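Local structure of alanine racemase (Enterococcus faecalis, 3E5P) at residues C[7-12]-C[282-287]; C[256-261]-C[276-281]; C[290-295]-C[309-314]; C[297-302]-C[340-345]. The protein is a pyridoxal-5'-phosphate-containing enzyme of the alanine racemase family, joining a TIM-type barrel to a C-terminal domain rich in beta strands. The protein carries 1 engineered substitution. All coordinates share one frame; numbering follows the deposited sequence.

All four contacts lie on the same side of the chain's centre, and they differ in burial and chemistry. Contact 1 is the most enclosed: a hydroxyl, a carbonyl and two prolines join the N-terminal segment to the loop after strand 277-282. Contact 2, on that same strand, is a regular antiparallel pair with one exposed end. Contact 3 packs two loops through a valine and a water, and touches contact 1 through the Y286 and A287 backbones; both reach the bound propanoic acid. W290 of contact 3 packs on V299 and F297 of contact 4, where one asparagine bonds to a neighbouring strand. Contacts 1 and 4 both reach the mixed sheet.

Contact 1 of 4, residues C[7-12]-C[282-287]; sequences RPTRLH and VPIGYA. With PPI (propanoic acid), chain K.
T9 and R7 approach the carbonyl of P283 with quite different groups. The hydroxyl of T9 points at it, OG1 to P283 O at 2.5 Å; the bond is modelled very short, so its exact length is doubtful. OG1 also bonds to the hydroxyl of S251 on strand 247-252. R7 brings the flat of its guanidinium instead: P283 O lies 3.4 Å above that plane, offset toward the rim, so the N-H groups do not point at it. They are used elsewhere, NH2 forming a salt bridge with D288. In R7, CG anti to the backbone N (chi1 -170°) brings CD to 3.6 Å from P283 O, and the bend at chi3 then turns the guanidinium so that its face meets the oxygen.

Around this polar centre the rest is apolar. The two proline rings slant across one another, with CG of P8 3.5 Å from CG of P283. The methyl of T9 meets the end of I284 at about a right angle, CG2 to CD1 at 4.0 Å. P283 is the middle residue of an inverse gamma turn, closed by a weak bond from I284 N to V282 O, and this bend carries its carbonyl toward T9.

L67 of the second subunit packs against R7. Just beyond T9, strand 10-13 runs between strands 247-252 and 368-370, so the contact ties the N-terminal start of the chain to a gamma turn at the end of strand 277-282, at the border of the mixed sheet to which both ends of the chain contribute.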
loop_
_atom_site.group_PDB
_atom_site.type_symbol
_atom_site.label_atom_id
_atom_site.label_comp_id
_atom_site.label_asym_id
_atom_site.label_seq_id
_atom_site.Cartn_x
_atom_site.Cartn_y
_atom_site.Cartn_z
ATOM N N ARG C 7 16.201 1.058 -8.913
ATOM C CA ARG C 7 16.460 1.388 -7.524
ATOM C C ARG C 7 16.832 0.095 -6.790
ATOM O O ARG C 7 16.208 -0.945 -6.993
ATOM C CB ARG C 7 15.220 2.021 -6.912
ATOM C CG ARG C 7 15.468 2.614 -5.554
ATOM C CD ARG C 7 14.175 3.053 -4.931
ATOM N NE ARG C 7 13.252 1.937 -4.797
ATOM C CZ ARG C 7 12.039 2.050 -4.278
ATOM N NH1 ARG C 7 11.632 3.236 -3.852
ATOM N NH2 ARG C 7 11.238 0.988 -4.185
ATOM N N PRO C 8 17.852 0.147 -5.919
ATOM C CA PRO C 8 18.313 -1.027 -5.164
ATOM C C PRO C 8 17.315 -1.774 -4.268
ATOM O O PRO C 8 17.560 -2.922 -3.892
ATOM C CB PRO C 8 19.508 -0.483 -4.387
ATOM C CG PRO C 8 19.137 0.947 -4.162
ATOM C CD PRO C 8 18.592 1.352 -5.506
ATOM N N THR C 9 16.195 -1.143 -3.929
ATOM C CA THR C 9 15.189 -1.787 -3.081
ATOM C C THR C 9 14.498 -2.933 -3.821
ATOM O O THR C 9 14.072 -2.769 -4.968
ATOM C CB THR C 9 14.149 -0.788 -2.667
ATOM O OG1 THR C 9 14.804 0.356 -2.121
ATOM C CG2 THR C 9 13.226 -1.383 -1.641
ATOM N N ARG C 10 14.352 -4.084 -3.169
ATOM C CA ARG C 10 13.744 -5.224 -3.853
ATOM C C ARG C 10 13.087 -6.264 -2.936
ATOM O O ARG C 10 13.532 -6.479 -1.807
ATOM C CB ARG C 10 14.815 -5.901 -4.715
ATOM C CG ARG C 10 14.270 -6.730 -5.854
ATOM C CD ARG C 10 14.875 -6.303 -7.195
ATOM N NE ARG C 10 14.821 -4.860 -7.381
ATOM C CZ ARG C 10 15.343 -4.221 -8.420
ATOM N NH1 ARG C 10 15.957 -4.895 -9.374
ATOM N NH2 ARG C 10 15.270 -2.904 -8.493
ATOM N N LEU C 11 12.028 -6.899 -3.440
ATOM C CA LEU C 11 11.293 -7.941 -2.725
ATOM C C LEU C 11 11.623 -9.299 -3.352
ATOM O O LEU C 11 11.303 -9.539 -4.510
ATOM C CB LEU C 11 9.779 -7.700 -2.831
ATOM C CG LEU C 11 9.039 -6.787 -1.839
ATOM C CD1 LEU C 11 7.724 -6.354 -2.426
ATOM C CD2 LEU C 11 8.806 -7.514 -0.531
ATOM N N HIS C 12 12.262 -10.189 -2.606
ATOM C CA HIS C 12 12.587 -11.506 -3.154
ATOM C C HIS C 12 11.601 -12.561 -2.674
ATOM O O HIS C 12 11.444 -12.779 -1.466
ATOM C CB HIS C 12 13.996 -11.933 -2.749
ATOM C CG HIS C 12 15.049 -10.918 -3.061
ATOM N ND1 HIS C 12 15.354 -9.877 -2.208
ATOM C CD2 HIS C 12 15.862 -10.781 -4.135
ATOM C CE1 HIS C 12 16.315 -9.143 -2.742
ATOM N NE2 HIS C 12 16.641 -9.670 -3.912
ATOM N N VAL C 282 18.793 4.898 3.373
ATOM C CA VAL C 282 18.228 3.738 2.713
ATOM C C VAL C 282 17.076 4.177 1.824
ATOM O O VAL C 282 16.183 4.886 2.278
ATOM C CB VAL C 282 17.719 2.754 3.745
ATOM C CG1 VAL C 282 17.261 1.480 3.055
ATOM C CG2 VAL C 282 18.813 2.479 4.766
ATOM N N PRO C 283 17.076 3.744 0.546
ATOM C CA PRO C 283 16.042 4.085 -0.444
ATOM C C PRO C 283 14.708 3.316 -0.390
ATOM O O PRO C 283 14.318 2.662 -1.359
ATOM C CB PRO C 283 16.771 3.887 -1.770
ATOM C CG PRO C 283 17.617 2.673 -1.475
ATOM C CD PRO C 283 18.143 2.929 -0.069
ATOM N N ILE C 284 14.025 3.394 0.751
ATOM C CA ILE C 284 12.709 2.777 0.944
ATOM C C ILE C 284 11.997 3.671 1.953
ATOM O O ILE C 284 12.595 4.073 2.962
ATOM C CB ILE C 284 12.791 1.349 1.520
ATOM C CG1 ILE C 284 11.387 0.736 1.568
ATOM C CG2 ILE C 284 13.369 1.383 2.931
ATOM C CD1 ILE C 284 11.368 -0.763 1.827
ATOM N N GLY C 285 10.740 4.004 1.668
ATOM C CA GLY C 285 9.980 4.860 2.563
ATOM C C GLY C 285 8.586 4.319 2.805
ATOM O O GLY C 285 8.279 3.195 2.419
ATOM N N TYR C 286 7.723 5.105 3.434
ATOM C CA TYR C 286 6.382 4.606 3.679
ATOM C C TYR C 286 5.572 4.416 2.402
ATOM O O TYR C 286 4.792 3.478 2.320
ATOM C CB TYR C 286 5.639 5.477 4.711
ATOM C CG TYR C 286 5.570 6.956 4.439
ATOM C CD1 TYR C 286 4.657 7.467 3.521
ATOM C CD2 TYR C 286 6.398 7.854 5.131
ATOM C CE1 TYR C 286 4.560 8.835 3.286
ATOM C CE2 TYR C 286 6.318 9.227 4.909
ATOM C CZ TYR C 286 5.393 9.713 3.977
ATOM O OH TYR C 286 5.328 11.058 3.693
ATOM N N ALA C 287 5.778 5.260 1.397
ATOM C CA ALA C 287 5.052 5.123 0.131
ATOM C C ALA C 287 5.315 3.755 -0.501
ATOM O O ALA C 287 4.654 3.370 -1.458
ATOM C CB ALA C 287 5.465 6.226 -0.844
HETATM C C1 PPI K . 7.902 12.865 3.610
HETATM C C2 PPI K . 7.103 12.873 4.906
HETATM C C3 PPI K . 6.664 14.260 5.361
HETATM O O1 PPI K . 7.363 13.271 2.552
HETATM O O2 PPI K . 9.077 12.440 3.641
#

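Contact 2 of 4, residues C[256-261]-C[276-281]; sequences VKRLAA and EEWIGT
The indole of W278 carries the side chain of R258 on one face and V256 at its edge. CB of R258 stands 4.1 Å from the centroid of the six-membered ring and only 8° off its normal, a CH-pi contact. With CG anti to the backbone N (chi1 -179°), the arginine chain continues over the ring system, its CD 4.0 Å from W278 CZ2, and the guanidinium ends up tilted 25° to the indole. CG1 of V256 lies near the ring plane, 4.2 Å from CE3.

Beneath them strands 256-259 and 277-281 pair antiparallel. K257 with I279 and L259 with E277 are the hydrogen-bonded pairs, each exchanging two backbone bonds; that from I279 N to K257 O is 2.7 Å. V256 with G280 and R258 with W278 are non-hydrogen-bonded pairs. The other face of the sheet holds L259, whose CD1 touches CG1 of I279 at 3.7 Å, and K257, folded so that its CD rests on I279 CB. The amine of K257 goes on to the backbone of G138 in the second subunit, while the carboxylate of E277 bonds to Y271.

At the exposed end, E276 OE2 is 4.0 Å from R258 NE, well out of the guanidinium plane. Their attraction is therefore probably a loose one between charges; the four backbone hydrogen bonds fix the pairing, while the arginine's aliphatic part adds an apolar cover over the indole.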
loop_
_atom_site.group_PDB
_atom_site.type_symbol
_atom_site.label_atom_id
_atom_site.label_comp_id
_atom_site.label_asym_id
_atom_site.label_seq_id
_atom_site.Cartn_x
_atom_site.Cartn_y
_atom_site.Cartn_z
ATOM N N VAL C 256 26.308 7.521 3.019
ATOM C CA VAL C 256 26.788 7.340 4.381
ATOM C C VAL C 256 27.539 8.591 4.768
ATOM O O VAL C 256 28.402 9.053 4.027
ATOM C CB VAL C 256 27.750 6.149 4.497
ATOM C CG1 VAL C 256 28.125 5.931 5.948
ATOM C CG2 VAL C 256 27.104 4.900 3.929
ATOM N N LYS C 257 27.209 9.140 5.926
ATOM C CA LYS C 257 27.858 10.352 6.392
ATOM C C LYS C 257 27.943 10.391 7.908
ATOM O O LYS C 257 27.117 9.798 8.608
ATOM C CB LYS C 257 27.101 11.589 5.878
ATOM C CG LYS C 257 26.322 12.386 6.938
ATOM C CD LYS C 257 25.068 11.657 7.420
ATOM C CE LYS C 257 23.890 11.829 6.467
ATOM N NZ LYS C 257 23.228 13.154 6.614
ATOM N N ARG C 258 28.952 11.089 8.412
ATOM C CA ARG C 258 29.123 11.214 9.842
ATOM C C ARG C 258 28.578 12.566 10.274
ATOM O O ARG C 258 28.798 13.575 9.616
ATOM C CB ARG C 258 30.597 11.092 10.228
ATOM C CG ARG C 258 30.816 11.193 11.726
ATOM C CD ARG C 258 32.244 10.873 12.139
ATOM N NE ARG C 258 33.218 11.791 11.551
ATOM C CZ ARG C 258 34.438 11.996 12.040
ATOM N NH1 ARG C 258 34.834 11.350 13.131
ATOM N NH2 ARG C 258 35.258 12.844 11.436
ATOM N N LEU C 259 27.856 12.566 11.385
ATOM C CA LEU C 259 27.260 13.773 11.926
ATOM C C LEU C 259 27.804 14.055 13.322
ATOM O O LEU C 259 28.118 13.131 14.075
ATOM C CB LEU C 259 25.735 13.623 11.978
ATOM C CG LEU C 259 24.999 13.788 10.647
ATOM C CD1 LEU C 259 23.570 13.305 10.765
ATOM C CD2 LEU C 259 25.042 15.251 10.241
ATOM N N ALA C 260 27.918 15.338 13.655
ATOM C CA ALA C 260 28.410 15.763 14.958
ATOM C C ALA C 260 27.307 15.574 15.989
ATOM O O ALA C 260 26.132 15.494 15.641
ATOM C CB ALA C 260 28.824 17.228 14.905
ATOM N N ALA C 261 27.682 15.496 17.258
ATOM C CA ALA C 261 26.684 15.336 18.302
ATOM C C ALA C 261 25.808 16.588 18.277
ATOM O O ALA C 261 26.266 17.656 17.869
ATOM C CB ALA C 261 27.361 15.188 19.656
ATOM N N GLU C 276 29.269 11.535 17.991
ATOM C CA GLU C 276 29.729 11.221 16.650
ATOM C C GLU C 276 28.932 10.006 16.203
ATOM O O GLU C 276 28.982 8.954 16.844
ATOM C CB GLU C 276 31.225 10.890 16.667
ATOM C CG GLU C 276 32.140 12.086 16.923
ATOM C CD GLU C 276 32.081 13.123 15.808
ATOM O OE1 GLU C 276 32.836 14.114 15.865
ATOM O OE2 GLU C 276 31.274 12.951 14.871
ATOM N N GLU C 277 28.179 10.154 15.121
ATOM C CA GLU C 277 27.364 9.056 14.615
ATOM C C GLU C 277 27.476 8.902 13.114
ATOM O O GLU C 277 27.627 9.884 12.387
ATOM C CB GLU C 277 25.892 9.265 14.982
ATOM C CG GLU C 277 25.483 8.697 16.327
ATOM C CD GLU C 277 24.017 8.959 16.643
ATOM O OE1 GLU C 277 23.161 8.703 15.766
ATOM O OE2 GLU C 277 23.718 9.415 17.772
ATOM N N TRP C 278 27.407 7.658 12.655
ATOM C CA TRP C 278 27.474 7.373 11.229
ATOM C C TRP C 278 26.062 7.105 10.733
ATOM O O TRP C 278 25.443 6.098 11.094
ATOM C CB TRP C 278 28.364 6.161 10.957
ATOM C CG TRP C 278 29.811 6.412 11.245
ATOM C CD1 TRP C 278 30.443 6.300 12.450
ATOM C CD2 TRP C 278 30.801 6.857 10.315
ATOM N NE1 TRP C 278 31.765 6.650 12.328
ATOM C CE2 TRP C 278 32.012 6.996 11.027
ATOM C CE3 TRP C 278 30.782 7.153 8.947
ATOM C CZ2 TRP C 278 33.192 7.421 10.418
ATOM C CZ3 TRP C 278 31.956 7.574 8.342
ATOM C CH2 TRP C 278 33.144 7.705 9.079
ATOM N N ILE C 279 25.551 8.005 9.904
ATOM C CA ILE C 279 24.200 7.849 9.397
ATOM C C ILE C 279 24.133 7.428 7.932
ATOM O O ILE C 279 24.701 8.088 7.053
ATOM C CB ILE C 279 23.419 9.143 9.597
ATOM C CG1 ILE C 279 23.645 9.654 11.025
ATOM C CG2 ILE C 279 21.951 8.910 9.352
ATOM C CD1 ILE C 279 23.337 8.649 12.117
ATOM N N GLY C 280 23.428 6.322 7.684
ATOM C CA GLY C 280 23.274 5.810 6.333
ATOM C C GLY C 280 21.870 6.007 5.794
ATOM O O GLY C 280 20.892 5.864 6.526
ATOM N N THR C 281 21.765 6.333 4.510
ATOM C CA THR C 281 20.470 6.561 3.876
ATOM C C THR C 281 20.008 5.344 3.087
ATOM O O THR C 281 20.726 4.830 2.231
ATOM C CB THR C 281 20.525 7.766 2.934
ATOM O OG1 THR C 281 20.721 8.954 3.708
ATOM C CG2 THR C 281 19.234 7.888 2.137
#

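Contact 3 of 4, residues C[290-295]-C[309-314]; sequences WLRHLQ and VGRVCM. With PPI (propanoic acid), chain K.
V312 stands against the backbone of residues 290-292 with its two methyls split by the torsion: CG1 anti to the backbone N (chi1 172°), CG2 anti to the carbonyl carbon. V312 CG1 thus comes 3.5 Å from W290 O. On the other branch, V312 CG2 lies 3.9 Å from R292 O. Two loops of the C-terminal domain meet here, one after strand 277-282 that contains a short 3-10 turn at 292-294, the other leading from strand 304-307 to strand 317-321.

One water joins the backbones beside the valine. It donates to R292 O and accepts from V312 N, the latter at 2.7 Å, and so supplies a partner to the amide of a buried residue. Within the first loop, CD1 of L294 sits over one face of the W290 indole, 3.5 Å above the plane and over its centre.

Farther out the contact becomes polar. CG of Q295 approaches the carbonyl of G310, and its amide lies by the side chain of R311. The guanidiniums of R311 and R292 are turned 78° to each other, with R292 NH2 3.6 Å from R311 NE. These like charges probably repel somewhat. R292 NH1 bonds to a nonaethylene glycol molecule, probably from the crystallisation liquor. The backbone N of R292 bonds to E357 of the second subunit. At the far end of the second loop, M314 N donates to O2 of the bound propanoic acid at 3.0 Å, with an N-H...O angle of 148°.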
loop_
_atom_site.group_PDB
_atom_site.type_symbol
_atom_site.label_atom_id
_atom_site.label_comp_id
_atom_site.label_asym_id
_atom_site.label_seq_id
_atom_site.Cartn_x
_atom_site.Cartn_y
_atom_site.Cartn_z
ATOM N N TRP C 290 6.917 0.753 3.891
ATOM C CA TRP C 290 7.756 0.775 5.086
ATOM C C TRP C 290 7.184 1.939 5.888
ATOM O O TRP C 290 7.700 3.056 5.838
ATOM C CB TRP C 290 9.218 1.048 4.692
ATOM C CG TRP C 290 10.223 0.647 5.728
ATOM C CD1 TRP C 290 11.082 1.466 6.414
ATOM C CD2 TRP C 290 10.454 -0.676 6.221
ATOM N NE1 TRP C 290 11.832 0.732 7.308
ATOM C CE2 TRP C 290 11.466 -0.585 7.212
ATOM C CE3 TRP C 290 9.901 -1.933 5.926
ATOM C CZ2 TRP C 290 11.935 -1.701 7.908
ATOM C CZ3 TRP C 290 10.365 -3.044 6.622
ATOM C CH2 TRP C 290 11.377 -2.917 7.606
ATOM N N LEU C 291 6.106 1.669 6.617
ATOM C CA LEU C 291 5.415 2.695 7.391
ATOM C C LEU C 291 6.243 3.530 8.371
ATOM O O LEU C 291 7.296 3.110 8.833
ATOM C CB LEU C 291 4.217 2.075 8.119
ATOM C CG LEU C 291 3.137 1.433 7.241
ATOM C CD1 LEU C 291 1.953 1.065 8.127
ATOM C CD2 LEU C 291 2.692 2.393 6.115
ATOM N N ARG C 292 5.731 4.721 8.673
ATOM C CA ARG C 292 6.372 5.672 9.577
ATOM C C ARG C 292 6.544 5.120 10.982
ATOM O O ARG C 292 7.567 5.353 11.622
ATOM C CB ARG C 292 5.559 6.980 9.628
ATOM C CG ARG C 292 5.267 7.555 8.243
ATOM C CD ARG C 292 4.384 8.765 8.283
ATOM N NE ARG C 292 4.908 9.784 9.181
ATOM C CZ ARG C 292 4.386 10.067 10.372
ATOM N NH1 ARG C 292 3.320 9.400 10.809
ATOM N NH2 ARG C 292 4.917 11.026 11.120
ATOM N N HIS C 293 5.554 4.383 11.468
ATOM C CA HIS C 293 5.649 3.832 12.811
ATOM C C HIS C 293 6.744 2.798 12.996
ATOM O O HIS C 293 6.784 2.115 14.020
ATOM C CB HIS C 293 4.310 3.252 13.259
ATOM C CG HIS C 293 3.431 4.255 13.929
ATOM N ND1 HIS C 293 2.593 5.093 13.231
ATOM C CD2 HIS C 293 3.319 4.610 15.231
ATOM C CE1 HIS C 293 2.004 5.923 14.074
ATOM N NE2 HIS C 293 2.429 5.652 15.294
ATOM N N LEU C 294 7.639 2.695 12.019
ATOM C CA LEU C 294 8.734 1.744 12.112
ATOM C C LEU C 294 10.032 2.340 12.685
ATOM O O LEU C 294 11.008 1.620 12.888
ATOM C CB LEU C 294 8.994 1.102 10.742
ATOM C CG LEU C 294 7.951 0.038 10.346
ATOM C CD1 LEU C 294 8.190 -0.484 8.924
ATOM C CD2 LEU C 294 8.018 -1.110 11.341
ATOM N N GLN C 295 10.029 3.636 12.981
ATOM C CA GLN C 295 11.212 4.313 13.517
ATOM C C GLN C 295 12.169 3.529 14.415
ATOM O O GLN C 295 13.323 3.320 14.063
ATOM C CB GLN C 295 10.824 5.604 14.239
ATOM C CG GLN C 295 10.651 6.777 13.314
ATOM C CD GLN C 295 10.465 8.087 14.047
ATOM O OE1 GLN C 295 11.383 8.607 14.679
ATOM N NE2 GLN C 295 9.262 8.630 13.964
ATOM N N VAL C 309 16.758 5.663 12.685
ATOM C CA VAL C 309 16.572 6.890 13.441
ATOM C C VAL C 309 15.937 8.067 12.862
ATOM O O VAL C 309 16.299 8.248 11.701
ATOM C CB VAL C 309 17.844 7.361 14.357
ATOM C CG1 VAL C 309 18.259 6.318 15.400
ATOM C CG2 VAL C 309 18.931 7.492 13.311
ATOM N N GLY C 310 15.031 8.827 13.462
ATOM C CA GLY C 310 14.418 9.933 12.746
ATOM C C GLY C 310 13.200 9.497 11.951
ATOM O O GLY C 310 12.996 8.314 11.692
ATOM N N ARG C 311 12.391 10.457 11.538
ATOM C CA ARG C 311 11.175 10.131 10.797
ATOM C C ARG C 311 11.384 9.418 9.464
ATOM O O ARG C 311 12.189 9.841 8.644
ATOM C CB ARG C 311 10.358 11.397 10.562
ATOM C CG ARG C 311 8.941 11.312 11.073
ATOM C CD ARG C 311 8.929 10.999 12.537
ATOM N NE ARG C 311 7.761 11.537 13.220
ATOM C CZ ARG C 311 7.574 11.431 14.529
ATOM N NH1 ARG C 311 8.471 10.797 15.265
ATOM N NH2 ARG C 311 6.532 11.992 15.114
ATOM N N VAL C 312 10.657 8.325 9.265
ATOM C CA VAL C 312 10.725 7.586 8.014
ATOM C C VAL C 312 10.121 8.492 6.964
ATOM O O VAL C 312 9.005 8.963 7.131
ATOM C CB VAL C 312 9.875 6.308 8.063
ATOM C CG1 VAL C 312 9.810 5.680 6.681
ATOM C CG2 VAL C 312 10.460 5.318 9.068
ATOM N N CYS C 313 10.844 8.749 5.886
ATOM C CA CYS C 313 10.311 9.613 4.835
ATOM C C CYS C 313 9.419 8.841 3.858
ATOM O O CYS C 313 9.203 7.639 3.988
ATOM C CB CYS C 313 11.449 10.277 4.060
ATOM S SG CYS C 313 12.522 11.283 5.087
ATOM N N MET C 314 8.909 9.542 2.862
ATOM C CA MET C 314 8.054 8.908 1.888
ATOM C C MET C 314 8.847 7.910 1.069
ATOM O O MET C 314 8.376 6.802 0.831
ATOM C CB MET C 314 7.443 9.965 0.980
ATOM C CG MET C 314 6.368 9.463 0.036
ATOM S SD MET C 314 5.729 10.868 -0.896
ATOM C CE MET C 314 4.413 11.448 0.171
HETATM C C1 PPI K . 7.902 12.865 3.610
HETATM C C2 PPI K . 7.103 12.873 4.906
HETATM C C3 PPI K . 6.664 14.260 5.361
HETATM O O1 PPI K . 7.363 13.271 2.552
HETATM O O2 PPI K . 9.077 12.440 3.641
HETATM O O HOH W 1 8.824 7.894 11.154
#

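Contact 4 of 4, residues C[297-302]-C[340-345]; sequences FTVLVN and EENTLQ
Strand 298-301 of the mixed sheet meets the short strand 340-342, which leads into helix 344-351, through the side chain of N342 bonding to T298. The strand axes pass 7.6 Å apart at 129°, too far for backbone pairing, and the asparagine spans the gap. Its ND2 donates to T298 O at 3.0 Å, N-H...O angle 161°, lying in the carbonyl plane on a lone pair. A weaker bond from ND2 to L333 O also ties the amide to the loop after strand 330-332.

F297 flanks that amide, coming from the opposite direction. Ring and amide planes are 28° apart, with CZ of F297 3.8 Å from N342 OD1 and CE2 3.9 Å from ND2. Elsewhere the phenyl ring packs on M346, V347 and K350 of helix 344-351. L300, on the strand, slides past N342 and reaches E340, which it crosses at about a right angle: L300 CD1 is 3.8 Å from E340 O and CD2 4.0 Å from E340 CB.

Polar groups beside the contact converge on R305 of the neighbouring strand 304-307, which forms a salt bridge with E340 and a hydrogen bond with T298 OG1. Here an asparagine side chain hydrogen-bonds to the backbone of a strand in another sheet, fastening the small 336-337/340-342 strand pair and the start of helix 344-351 onto the mixed sheet of the C-terminal domain.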
loop_
_atom_site.group_PDB
_atom_site.type_symbol
_atom_site.label_atom_id
_atom_site.label_comp_id
_atom_site.label_asym_id
_atom_site.label_seq_id
_atom_site.Cartn_x
_atom_site.Cartn_y
_atom_site.Cartn_z
ATOM N N PHE C 297 12.542 0.499 14.866
ATOM C CA PHE C 297 12.854 -0.833 14.358
ATOM C C PHE C 297 14.313 -0.863 13.918
ATOM O O PHE C 297 14.922 0.187 13.685
ATOM C CB PHE C 297 11.924 -1.172 13.186
ATOM C CG PHE C 297 11.785 -2.648 12.917
ATOM C CD1 PHE C 297 11.197 -3.493 13.856
ATOM C CD2 PHE C 297 12.222 -3.195 11.719
ATOM C CE1 PHE C 297 11.046 -4.858 13.603
ATOM C CE2 PHE C 297 12.074 -4.572 11.462
ATOM C CZ PHE C 297 11.487 -5.394 12.404
ATOM N N THR C 298 14.878 -2.063 13.820
ATOM C CA THR C 298 16.270 -2.201 13.419
ATOM C C THR C 298 16.364 -3.111 12.218
ATOM O O THR C 298 15.714 -4.154 12.175
ATOM C CB THR C 298 17.136 -2.806 14.549
ATOM O OG1 THR C 298 16.605 -4.083 14.922
ATOM C CG2 THR C 298 17.153 -1.892 15.759
ATOM N N VAL C 299 17.160 -2.706 11.235
ATOM C CA VAL C 299 17.340 -3.510 10.038
ATOM C C VAL C 299 18.760 -4.046 10.057
ATOM O O VAL C 299 19.551 -3.688 10.932
ATOM C CB VAL C 299 17.086 -2.693 8.745
ATOM C CG1 VAL C 299 15.616 -2.298 8.671
ATOM C CG2 VAL C 299 17.971 -1.452 8.719
ATOM N N LEU C 300 19.082 -4.901 9.095
ATOM C CA LEU C 300 20.397 -5.518 9.054
ATOM C C LEU C 300 21.342 -5.044 7.961
ATOM O O LEU C 300 20.927 -4.776 6.824
ATOM C CB LEU C 300 20.235 -7.028 8.940
ATOM C CG LEU C 300 19.151 -7.623 9.834
ATOM C CD1 LEU C 300 19.004 -9.116 9.543
ATOM C CD2 LEU C 300 19.513 -7.370 11.284
ATOM N N VAL C 301 22.619 -4.951 8.346
ATOM C CA VAL C 301 23.732 -4.566 7.474
ATOM C C VAL C 301 24.959 -5.307 8.006
ATOM O O VAL C 301 25.254 -5.246 9.199
ATOM C CB VAL C 301 24.003 -3.043 7.501
ATOM C CG1 VAL C 301 24.287 -2.600 8.906
ATOM C CG2 VAL C 301 25.187 -2.712 6.619
ATOM N N ASN C 302 25.649 -6.022 7.121
ATOM C CA ASN C 302 26.825 -6.806 7.484
ATOM C C ASN C 302 26.604 -7.630 8.751
ATOM O O ASN C 302 27.478 -7.735 9.607
ATOM C CB ASN C 302 28.055 -5.905 7.641
ATOM C CG ASN C 302 28.497 -5.293 6.322
ATOM O OD1 ASN C 302 28.500 -5.962 5.283
ATOM N ND2 ASN C 302 28.880 -4.017 6.355
ATOM N N GLU C 340 21.455 -12.897 12.876
ATOM C CA GLU C 340 20.215 -12.157 13.093
ATOM C C GLU C 340 19.202 -12.346 11.962
ATOM O O GLU C 340 19.574 -12.608 10.819
ATOM C CB GLU C 340 20.533 -10.662 13.250
ATOM C CG GLU C 340 21.595 -10.358 14.300
ATOM C CD GLU C 340 21.064 -10.413 15.717
ATOM O OE1 GLU C 340 21.842 -10.778 16.623
ATOM O OE2 GLU C 340 19.877 -10.077 15.933
ATOM N N GLU C 341 17.921 -12.194 12.294
ATOM C CA GLU C 341 16.846 -12.328 11.317
ATOM C C GLU C 341 15.670 -11.406 11.623
ATOM O O GLU C 341 15.282 -11.247 12.780
ATOM C CB GLU C 341 16.357 -13.783 11.266
ATOM C CG GLU C 341 14.937 -13.965 10.748
ATOM C CD GLU C 341 14.607 -15.417 10.401
ATOM O OE1 GLU C 341 15.064 -16.325 11.137
ATOM O OE2 GLU C 341 13.879 -15.646 9.400
ATOM N N ASN C 342 15.115 -10.789 10.580
ATOM C CA ASN C 342 13.952 -9.920 10.738
ATOM C C ASN C 342 12.722 -10.631 10.174
ATOM O O ASN C 342 12.610 -10.837 8.963
ATOM C CB ASN C 342 14.144 -8.588 10.007
ATOM C CG ASN C 342 14.699 -7.500 10.909
ATOM O OD1 ASN C 342 14.601 -7.586 12.125
ATOM N ND2 ASN C 342 15.264 -6.455 10.309
ATOM N N THR C 343 11.807 -11.001 11.066
ATOM C CA THR C 343 10.580 -11.693 10.702
ATOM C C THR C 343 9.444 -10.725 10.365
ATOM O O THR C 343 9.359 -9.641 10.942
ATOM C CB THR C 343 10.133 -12.606 11.861
ATOM O OG1 THR C 343 11.023 -13.722 11.954
ATOM C CG2 THR C 343 8.740 -13.122 11.645
ATOM N N LEU C 344 8.576 -11.098 9.429
ATOM C CA LEU C 344 7.451 -10.232 9.102
ATOM C C LEU C 344 6.647 -10.064 10.382
ATOM O O LEU C 344 6.037 -9.018 10.607
ATOM C CB LEU C 344 6.564 -10.836 8.008
ATOM C CG LEU C 344 6.948 -10.519 6.563
ATOM C CD1 LEU C 344 5.899 -11.075 5.604
ATOM C CD2 LEU C 344 7.041 -9.013 6.407
ATOM N N GLN C 345 6.648 -11.103 11.213
ATOM C CA GLN C 345 5.948 -11.054 12.497
ATOM C C GLN C 345 6.570 -9.934 13.319
ATOM O O GLN C 345 5.859 -9.191 13.996
ATOM C CB GLN C 345 6.107 -12.350 13.286
ATOM C CG GLN C 345 4.832 -13.083 13.525
ATOM C CD GLN C 345 3.726 -12.203 14.057
ATOM O OE1 GLN C 345 3.726 -11.817 15.223
ATOM N NE2 GLN C 345 2.766 -11.881 13.195
#